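PDB 4GBA: DCN1-like protein 3, which promotes cullin neddylation by helping transfer NEDD8 from an N-terminally acetylated E2 enzyme to cullin-RBX complexes. Local coordinates for residues L45-A53 / E63-I71; A90-Y100 / W126-N134. All coordinates share one frame; numbering follows the deposited sequence.

Contact 1 of 2, residues L45-A53 / E63-I71; sequences LLLAWKFQA and EFFDGCKAI
F51 carries an apolar helix-helix contact in the N-terminal half of the DCUN1 domain, where the end of helix 42-50 meets helix 61-71. The two short axes cross at 103° with a closest approach of 9.7 Å. The chain turns out of the first helix in a Schellman motif, Q52 taking positive phi, and F51 at this turn sends its ring along the flank of the second helix by G67, which has no side chain there. With CG beside the backbone N (chi1 -67°), the ring reaches F64, its CE2 lying 3.9 Å from F64 CD1, the two planes 79° apart. Its CZ is 3.9 Å from C68 SG, a sulfur-aromatic contact made obliquely, while I71 CD1 sits at the ring edge. F59, from between the segments, adds an edge-to-face partner. Without the ring, as with an alanine here, F64, C68 and I71 would probably lose their shared neighbour and a gap would open beside G67. K50 CG packs on I71 CG2 at 3.5 Å. E63 lays its CB against F51 O at 3.4 Å, and its OE1 accepts from T60 N. No hydrogen bond spans the two segments, so the joining rests on van der Waals fit, of side chains and of backbone at G67 and F51 O.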
loop_
_atom_site.group_PDB
_atom_site.type_symbol
_atom_site.label_atom_id
_atom_site.label_comp_id
_atom_site.label_asym_id
_atom_site.label_seq_id
_atom_site.Cartn_x
_atom_site.Cartn_y
_atom_site.Cartn_z
ATOM N N LEU A 45 2.124 6.580 -0.040
ATOM C CA LEU A 45 2.602 5.198 -0.027
ATOM C C LEU A 45 4.070 5.134 -0.532
ATOM O O LEU A 45 4.919 4.483 0.091
ATOM C CB LEU A 45 1.681 4.289 -0.855
ATOM C CG LEU A 45 2.119 2.827 -1.021
ATOM C CD1 LEU A 45 1.997 2.040 0.305
ATOM C CD2 LEU A 45 1.337 2.145 -2.152
ATOM N N LEU A 46 4.378 5.831 -1.628
ATOM C CA LEU A 46 5.764 5.855 -2.149
ATOM C C LEU A 46 6.755 6.423 -1.133
ATOM O O LEU A 46 7.834 5.879 -0.940
ATOM C CB LEU A 46 5.860 6.644 -3.451
ATOM C CG LEU A 46 5.089 6.085 -4.641
ATOM C CD1 LEU A 46 5.438 6.846 -5.928
ATOM C CD2 LEU A 46 5.393 4.620 -4.794
ATOM N N LEU A 47 6.370 7.512 -0.476
ATOM C CA LEU A 47 7.181 8.109 0.579
ATOM C C LEU A 47 7.447 7.115 1.699
ATOM O O LEU A 47 8.595 6.909 2.078
ATOM C CB LEU A 47 6.477 9.348 1.139
ATOM C CG LEU A 47 7.273 10.614 1.441
ATOM C CD1 LEU A 47 8.333 10.901 0.354
ATOM C CD2 LEU A 47 6.316 11.816 1.623
ATOM N N ALA A 48 6.387 6.504 2.234
ATOM C CA ALA A 48 6.518 5.508 3.291
ATOM C C ALA A 48 7.432 4.363 2.834
ATOM O O ALA A 48 8.248 3.859 3.602
ATOM C CB ALA A 48 5.131 4.963 3.707
ATOM N N TRP A 49 7.273 3.955 1.577
ATOM C CA TRP A 49 8.132 2.949 0.975
ATOM C C TRP A 49 9.611 3.390 1.022
ATOM O O TRP A 49 10.447 2.709 1.616
ATOM C CB TRP A 49 7.655 2.661 -0.457
ATOM C CG TRP A 49 8.596 1.807 -1.304
ATOM C CD1 TRP A 49 9.121 0.589 -0.980
ATOM C CD2 TRP A 49 9.073 2.109 -2.629
ATOM N NE1 TRP A 49 9.894 0.111 -2.013
ATOM C CE2 TRP A 49 9.887 1.024 -3.034
ATOM C CE3 TRP A 49 8.895 3.192 -3.505
ATOM C CZ2 TRP A 49 10.528 0.992 -4.282
ATOM C CZ3 TRP A 49 9.531 3.161 -4.746
ATOM C CH2 TRP A 49 10.341 2.066 -5.121
ATOM N N LYS A 50 9.909 4.541 0.418
ATOM C CA LYS A 50 11.248 5.151 0.460
ATOM C C LYS A 50 11.825 5.312 1.879
ATOM O O LYS A 50 13.026 5.139 2.086
ATOM C CB LYS A 50 11.223 6.511 -0.241
ATOM C CG LYS A 50 12.053 6.562 -1.470
ATOM C CD LYS A 50 11.696 5.450 -2.408
ATOM C CE LYS A 50 12.687 5.407 -3.561
ATOM N NZ LYS A 50 14.060 5.418 -3.026
ATOM N N PHE A 51 10.975 5.653 2.853
ATOM C CA PHE A 51 11.435 5.815 4.236
ATOM C C PHE A 51 11.470 4.479 4.965
ATOM O O PHE A 51 11.882 4.405 6.125
ATOM C CB PHE A 51 10.539 6.787 5.013
ATOM C CG PHE A 51 10.611 8.215 4.529
ATOM C CD1 PHE A 51 11.352 8.553 3.404
ATOM C CD2 PHE A 51 9.946 9.217 5.207
ATOM C CE1 PHE A 51 11.417 9.860 2.959
ATOM C CE2 PHE A 51 10.008 10.528 4.775
ATOM C CZ PHE A 51 10.749 10.850 3.648
ATOM N N GLN A 52 11.005 3.429 4.287
ATOM C CA GLN A 52 10.957 2.087 4.873
ATOM C C GLN A 52 10.235 2.072 6.224
ATOM O O GLN A 52 10.771 1.548 7.209
ATOM C CB GLN A 52 12.376 1.542 5.072
ATOM C CG GLN A 52 13.263 1.588 3.844
ATOM C CD GLN A 52 14.534 0.785 4.048
ATOM O OE1 GLN A 52 15.618 1.343 4.237
ATOM N NE2 GLN A 52 14.400 -0.536 4.035
ATOM N N ALA A 53 9.038 2.650 6.274
ATOM C CA ALA A 53 8.302 2.753 7.527
ATOM C C ALA A 53 7.681 1.411 7.997
ATOM O O ALA A 53 8.043 0.862 9.054
ATOM C CB ALA A 53 7.248 3.825 7.413
ATOM N N GLU A 63 13.876 6.579 10.322
ATOM C CA GLU A 63 13.189 6.416 9.038
ATOM C C GLU A 63 13.144 7.752 8.299
ATOM O O GLU A 63 13.453 7.841 7.109
ATOM C CB GLU A 63 11.767 5.864 9.248
ATOM C CG GLU A 63 11.736 4.401 9.706
ATOM C CD GLU A 63 10.421 3.985 10.387
ATOM O OE1 GLU A 63 9.493 4.818 10.539
ATOM O OE2 GLU A 63 10.316 2.803 10.779
ATOM N N PHE A 64 12.769 8.794 9.026
ATOM C CA PHE A 64 12.634 10.106 8.438
ATOM C C PHE A 64 13.996 10.606 7.926
ATOM O O PHE A 64 14.131 11.031 6.771
ATOM C CB PHE A 64 12.006 11.078 9.443
ATOM C CG PHE A 64 11.577 12.370 8.830
ATOM C CD1 PHE A 64 10.355 12.472 8.180
ATOM C CD2 PHE A 64 12.408 13.489 8.878
ATOM C CE1 PHE A 64 9.955 13.675 7.598
ATOM C CE2 PHE A 64 12.015 14.691 8.303
ATOM C CZ PHE A 64 10.779 14.780 7.664
ATOM N N PHE A 65 15.010 10.536 8.778
ATOM C CA PHE A 65 16.350 10.951 8.372
ATOM C C PHE A 65 16.943 10.108 7.242
ATOM O O PHE A 65 17.457 10.652 6.264
ATOM C CB PHE A 65 17.290 10.981 9.577
ATOM C CG PHE A 65 17.216 12.257 10.356
ATOM C CD1 PHE A 65 18.257 13.179 10.304
ATOM C CD2 PHE A 65 16.091 12.556 11.114
ATOM C CE1 PHE A 65 18.185 14.366 11.017
ATOM C CE2 PHE A 65 16.012 13.743 11.824
ATOM C CZ PHE A 65 17.057 14.649 11.778
ATOM N N ASP A 66 16.878 8.786 7.376
ATOM C CA ASP A 66 17.383 7.894 6.333
ATOM C C ASP A 66 16.611 8.059 5.034
ATOM O O ASP A 66 17.186 7.945 3.957
ATOM C CB ASP A 66 17.278 6.429 6.766
ATOM C CG ASP A 66 18.407 5.994 7.679
ATOM O OD1 ASP A 66 19.259 6.827 8.050
ATOM O OD2 ASP A 66 18.424 4.799 8.038
ATOM N N GLY A 67 15.305 8.290 5.143
ATOM C CA GLY A 67 14.446 8.419 3.982
ATOM C C GLY A 67 14.639 9.749 3.265
ATOM O O GLY A 67 14.709 9.805 2.029
ATOM N N CYS A 68 14.723 10.831 4.035
ATOM C CA CYS A 68 15.049 12.129 3.446
ATOM C C CYS A 68 16.417 12.103 2.769
ATOM O O CYS A 68 16.529 12.474 1.607
ATOM C CB CYS A 68 14.934 13.251 4.466
ATOM S SG CYS A 68 13.207 13.628 4.876
ATOM N N LYS A 69 17.438 11.625 3.471
ATOM C CA LYS A 69 18.750 11.415 2.845
ATOM C C LYS A 69 18.679 10.586 1.562
ATOM O O LYS A 69 19.338 10.901 0.582
ATOM C CB LYS A 69 19.744 10.773 3.825
ATOM C CG LYS A 69 20.192 11.699 4.956
ATOM C CD LYS A 69 20.979 10.954 6.037
ATOM C CE LYS A 69 20.923 11.720 7.357
ATOM N NZ LYS A 69 21.372 10.891 8.510
ATOM N N ALA A 70 17.873 9.529 1.568
ATOM C CA ALA A 70 17.788 8.628 0.419
ATOM C C ALA A 70 17.264 9.321 -0.833
ATOM O O ALA A 70 17.634 8.958 -1.950
ATOM C CB ALA A 70 16.932 7.400 0.752
ATOM N N ILE A 71 16.393 10.309 -0.646
ATOM C CA ILE A 71 15.810 11.026 -1.772
ATOM C C ILE A 71 16.397 12.437 -1.904
ATOM O O ILE A 71 15.948 13.237 -2.724
ATOM C CB ILE A 71 14.277 11.063 -1.677
ATOM C CG1 ILE A 71 13.838 11.851 -0.437
ATOM C CG2 ILE A 71 13.739 9.634 -1.642
ATOM C CD1 ILE A 71 12.354 12.177 -0.388
#

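Contact 2 of 2, residues A90-Y100 / W126-N134; sequences AKQEDKFKDLY and WKLVFTQNN
Two backbone approaches frame this contact, K91 to Q132 with CA atoms 7.2 Å apart and Y100 to V129 at 6.6 Å, bringing the start of helix 93-107 against the end of helix 119-129 and the type I turn F130 to N133. Between them lies an aromatic cluster of F96, Y100, W126 and F130 in the cullin-binding region of the DCUN1 domain, whose sequence family belongs to the EF-hand clan. F96, with CG anti to N (chi1 -180°), points at the turn and meets V129 O with its edge, CE1 to O being 3.2 Å. The side chains of F96 and F130 cross at about a right angle, F96 CZ reaching F130 CE1 at 3.8 Å, and N133 covers one face of the F96 ring. The Y100 and F130 planes are 50° apart, with Y100 CE1 3.9 Å from F130 CZ. V129 packs both its methyls across, CG1 against Y100 CD1 and CG2 against L99 CG. Helix 157-169 covers the cluster, W160 stacking on both Y100 and W126. At the exposed end, K91 NZ donates to Q132 OE1 over 3.3 Å from well above the carbonyl plane, while Q132 NE2 is held by L87 O and by a water that also binds A90 O weakly. Deeper in, the buried Y100 OH is gripped twice, by W160 O and by W126 NE1. W126 NE1 lies 2.9 Å from Y100 OH, the oxygen in the indole plane and the N-H pointing almost straight at it (178°).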
loop_
_atom_site.group_PDB
_atom_site.type_symbol
_atom_site.label_atom_id
_atom_site.label_comp_id
_atom_site.label_asym_id
_atom_site.label_seq_id
_atom_site.Cartn_x
_atom_site.Cartn_y
_atom_site.Cartn_z
ATOM N N ALA A 90 8.858 3.845 -9.234
ATOM C CA ALA A 90 7.887 2.823 -8.838
ATOM C C ALA A 90 7.290 2.073 -10.024
ATOM O O ALA A 90 6.595 1.079 -9.844
ATOM C CB ALA A 90 6.783 3.438 -7.990
ATOM N N LYS A 91 7.565 2.551 -11.233
ATOM C CA LYS A 91 7.089 1.895 -12.449
ATOM C C LYS A 91 8.052 0.825 -12.970
ATOM O O LYS A 91 7.645 -0.060 -13.715
ATOM C CB LYS A 91 6.816 2.924 -13.551
ATOM C CG LYS A 91 5.451 3.573 -13.462
ATOM C CD LYS A 91 4.949 3.949 -14.846
ATOM C CE LYS A 91 5.555 5.263 -15.327
ATOM N NZ LYS A 91 4.771 6.455 -14.858
ATOM N N GLN A 92 9.324 0.918 -12.591
ATOM C CA GLN A 92 10.308 -0.072 -13.005
ATOM C C GLN A 92 9.969 -1.408 -12.352
ATOM O O GLN A 92 9.582 -1.447 -11.188
ATOM C CB GLN A 92 11.731 0.357 -12.627
ATOM C CG GLN A 92 12.098 1.803 -12.984
ATOM C CD GLN A 92 11.760 2.200 -14.435
ATOM O OE1 GLN A 92 12.376 1.704 -15.392
ATOM N NE2 GLN A 92 10.789 3.114 -14.596
ATOM N N GLU A 93 10.136 -2.496 -13.099
ATOM C CA GLU A 93 9.660 -3.816 -12.676
ATOM C C GLU A 93 10.154 -4.278 -11.303
ATOM O O GLU A 93 9.373 -4.753 -10.483
ATOM C CB GLU A 93 10.006 -4.878 -13.727
ATOM C CG GLU A 93 9.291 -6.202 -13.494
ATOM C CD GLU A 93 9.872 -7.357 -14.296
ATOM O OE1 GLU A 93 10.561 -7.099 -15.315
ATOM O OE2 GLU A 93 9.633 -8.525 -13.897
ATOM N N ASP A 94 11.452 -4.161 -11.062
ATOM C CA ASP A 94 12.016 -4.633 -9.806
ATOM C C ASP A 94 11.665 -3.743 -8.615
ATOM O O ASP A 94 11.418 -4.241 -7.514
ATOM C CB ASP A 94 13.532 -4.839 -9.928
ATOM C CG ASP A 94 13.891 -6.153 -10.629
ATOM O OD1 ASP A 94 14.850 -6.155 -11.440
ATOM O OD2 ASP A 94 13.217 -7.187 -10.366
ATOM N N LYS A 95 11.636 -2.434 -8.832
ATOM C CA LYS A 95 11.184 -1.505 -7.802
ATOM C C LYS A 95 9.729 -1.793 -7.435
ATOM O O LYS A 95 9.366 -1.806 -6.257
ATOM C CB LYS A 95 11.316 -0.057 -8.279
ATOM C CG LYS A 95 12.754 0.380 -8.551
ATOM C CD LYS A 95 13.614 0.223 -7.312
ATOM C CE LYS A 95 15.031 0.769 -7.517
ATOM N NZ LYS A 95 15.136 2.233 -7.247
ATOM N N PHE A 96 8.893 -2.018 -8.442
ATOM C CA PHE A 96 7.498 -2.252 -8.164
ATOM C C PHE A 96 7.297 -3.499 -7.314
ATOM O O PHE A 96 6.519 -3.489 -6.364
ATOM C CB PHE A 96 6.652 -2.353 -9.424
ATOM C CG PHE A 96 5.206 -2.585 -9.123
ATOM C CD1 PHE A 96 4.398 -1.534 -8.690
ATOM C CD2 PHE A 96 4.658 -3.863 -9.202
ATOM C CE1 PHE A 96 3.050 -1.750 -8.378
ATOM C CE2 PHE A 96 3.309 -4.091 -8.894
ATOM C CZ PHE A 96 2.508 -3.036 -8.478
ATOM N N LYS A 97 7.995 -4.574 -7.653
ATOM C CA LYS A 97 7.898 -5.796 -6.860
ATOM C C LYS A 97 8.260 -5.495 -5.421
ATOM O O LYS A 97 7.633 -6.015 -4.502
ATOM C CB LYS A 97 8.799 -6.910 -7.418
ATOM C CG LYS A 97 8.170 -7.668 -8.583
ATOM C CD LYS A 97 9.196 -8.453 -9.396
ATOM C CE LYS A 97 9.542 -9.789 -8.752
ATOM N NZ LYS A 97 10.495 -10.570 -9.599
ATOM N N ASP A 98 9.272 -4.652 -5.229
ATOM C CA ASP A 98 9.707 -4.307 -3.879
ATOM C C ASP A 98 8.658 -3.455 -3.154
ATOM O O ASP A 98 8.362 -3.691 -1.984
ATOM C CB ASP A 98 11.067 -3.598 -3.887
ATOM C CG ASP A 98 11.595 -3.335 -2.480
ATOM O OD1 ASP A 98 12.135 -4.280 -1.857
ATOM O OD2 ASP A 98 11.471 -2.189 -1.987
ATOM N N LEU A 99 8.109 -2.470 -3.859
ATOM C CA LEU A 99 7.066 -1.625 -3.315
ATOM C C LEU A 99 5.847 -2.469 -2.940
ATOM O O LEU A 99 5.249 -2.289 -1.868
ATOM C CB LEU A 99 6.673 -0.560 -4.338
ATOM C CG LEU A 99 5.317 0.096 -4.089
ATOM C CD1 LEU A 99 5.374 0.997 -2.864
ATOM C CD2 LEU A 99 4.886 0.855 -5.322
ATOM N N TYR A 100 5.497 -3.393 -3.836
ATOM C CA TYR A 100 4.428 -4.366 -3.605
ATOM C C TYR A 100 4.633 -5.243 -2.351
ATOM O O TYR A 100 3.686 -5.455 -1.583
ATOM C CB TYR A 100 4.206 -5.228 -4.854
ATOM C CG TYR A 100 2.978 -6.116 -4.776
ATOM C CD1 TYR A 100 1.717 -5.622 -5.102
ATOM C CD2 TYR A 100 3.077 -7.447 -4.378
ATOM C CE1 TYR A 100 0.587 -6.421 -5.028
ATOM C CE2 TYR A 100 1.942 -8.265 -4.300
ATOM C CZ TYR A 100 0.703 -7.745 -4.627
ATOM O OH TYR A 100 -0.421 -8.545 -4.549
ATOM N N TRP A 126 -4.456 -2.659 -2.216
ATOM C CA TRP A 126 -4.365 -3.195 -3.569
ATOM C C TRP A 126 -4.678 -2.137 -4.615
ATOM O O TRP A 126 -3.957 -2.015 -5.597
ATOM C CB TRP A 126 -5.276 -4.400 -3.753
ATOM C CG TRP A 126 -4.547 -5.703 -3.646
ATOM C CD1 TRP A 126 -3.303 -5.990 -4.124
ATOM C CD2 TRP A 126 -5.017 -6.892 -3.006
ATOM N NE1 TRP A 126 -2.969 -7.287 -3.835
ATOM C CE2 TRP A 126 -4.001 -7.867 -3.147
ATOM C CE3 TRP A 126 -6.201 -7.233 -2.337
ATOM C CZ2 TRP A 126 -4.139 -9.171 -2.642
ATOM C CZ3 TRP A 126 -6.331 -8.519 -1.828
ATOM C CH2 TRP A 126 -5.306 -9.476 -1.988
ATOM N N LYS A 127 -5.756 -1.383 -4.401
ATOM C CA LYS A 127 -6.125 -0.269 -5.273
ATOM C C LYS A 127 -4.992 0.761 -5.353
ATOM O O LYS A 127 -4.603 1.198 -6.430
ATOM C CB LYS A 127 -7.374 0.402 -4.718
ATOM C CG LYS A 127 -8.146 1.263 -5.699
ATOM C CD LYS A 127 -9.509 1.682 -5.108
ATOM C CE LYS A 127 -10.215 0.491 -4.419
ATOM N NZ LYS A 127 -11.590 0.784 -3.857
ATOM N N LEU A 128 -4.476 1.149 -4.194
ATOM C CA LEU A 128 -3.397 2.115 -4.118
ATOM C C LEU A 128 -2.103 1.651 -4.831
ATOM O O LEU A 128 -1.543 2.381 -5.661
ATOM C CB LEU A 128 -3.112 2.488 -2.656
ATOM C CG LEU A 128 -2.370 3.817 -2.473
ATOM C CD1 LEU A 128 -3.143 4.934 -3.164
ATOM C CD2 LEU A 128 -2.153 4.130 -1.006
ATOM N N VAL A 129 -1.633 0.447 -4.521
ATOM C CA VAL A 129 -0.348 -0.010 -5.051
ATOM C C VAL A 129 -0.344 -0.145 -6.588
ATOM O O VAL A 129 0.684 0.083 -7.241
ATOM C CB VAL A 129 0.156 -1.303 -4.328
ATOM C CG1 VAL A 129 -0.643 -2.528 -4.751
ATOM C CG2 VAL A 129 1.651 -1.511 -4.568
ATOM N N PHE A 130 -1.495 -0.475 -7.165
ATOM C CA PHE A 130 -1.599 -0.644 -8.615
ATOM C C PHE A 130 -1.938 0.653 -9.356
ATOM O O PHE A 130 -2.212 0.630 -10.556
ATOM C CB PHE A 130 -2.628 -1.731 -8.971
ATOM C CG PHE A 130 -2.123 -3.145 -8.770
ATOM C CD1 PHE A 130 -1.080 -3.646 -9.550
ATOM C CD2 PHE A 130 -2.695 -3.977 -7.812
ATOM C CE1 PHE A 130 -0.614 -4.935 -9.375
ATOM C CE2 PHE A 130 -2.227 -5.281 -7.632
ATOM C CZ PHE A 130 -1.189 -5.761 -8.414
ATOM N N THR A 131 -1.915 1.776 -8.642
ATOM C CA THR A 131 -2.267 3.088 -9.203
ATOM C C THR A 131 -1.751 3.342 -10.636
ATOM O O THR A 131 -2.525 3.730 -11.505
ATOM C CB THR A 131 -1.834 4.250 -8.249
ATOM O OG1 THR A 131 -2.614 4.203 -7.043
ATOM C CG2 THR A 131 -2.029 5.587 -8.905
ATOM N N GLN A 132 -0.464 3.118 -10.892
ATOM C CA GLN A 132 0.095 3.427 -12.215
ATOM C C GLN A 132 -0.114 2.325 -13.249
ATOM O O GLN A 132 0.095 2.531 -14.438
ATOM C CB GLN A 132 1.588 3.772 -12.125
ATOM C CG GLN A 132 1.905 4.842 -11.085
ATOM C CD GLN A 132 3.267 5.491 -11.286
ATOM O OE1 GLN A 132 3.370 6.542 -11.915
ATOM N NE2 GLN A 132 4.311 4.883 -10.732
ATOM N N ASN A 133 -0.518 1.148 -12.792
ATOM C CA ASN A 133 -0.608 -0.022 -13.666
ATOM C C ASN A 133 -1.717 -0.969 -13.235
ATOM O O ASN A 133 -1.446 -1.991 -12.606
ATOM C CB ASN A 133 0.735 -0.778 -13.712
ATOM C CG ASN A 133 1.193 -1.285 -12.322
ATOM O OD1 ASN A 133 0.716 -0.817 -11.279
ATOM N ND2 ASN A 133 2.122 -2.249 -12.316
ATOM N N ASN A 134 -2.961 -0.623 -13.557
ATOM C CA ASN A 134 -4.091 -1.499 -13.247
ATOM C C ASN A 134 -4.096 -2.756 -14.116
ATOM O O ASN A 134 -4.248 -2.680 -15.336
ATOM C CB ASN A 134 -5.436 -0.774 -13.400
ATOM C CG ASN A 134 -5.975 -0.219 -12.077
ATOM O OD1 ASN A 134 -5.220 0.238 -11.216
ATOM N ND2 ASN A 134 -7.293 -0.245 -11.925
HETATM O O HOH W 1 3.785 2.074 -10.127
#

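Contact 1 and contact 2 follow one another along the chain, their centres about 17 Å apart, and helix 42-50 touches both. Its W49 reaches from 45-53 to helix 93-107: W49 NE1 is 2.8 Å from D98 OD2, a probable hydrogen bond, and the indole's CZ2 packs 3.6 Å from K95 O. About one turn earlier on the helix, L46 CD2 lies 3.7 Å from A90 CB, so the segment opening contact 2 also rests on this helix. The bound acetylated E2 peptide packs modified side-chain atoms on L45 and A48 of 45-53 and on L128 of 126-134, residues that take no part in either interface.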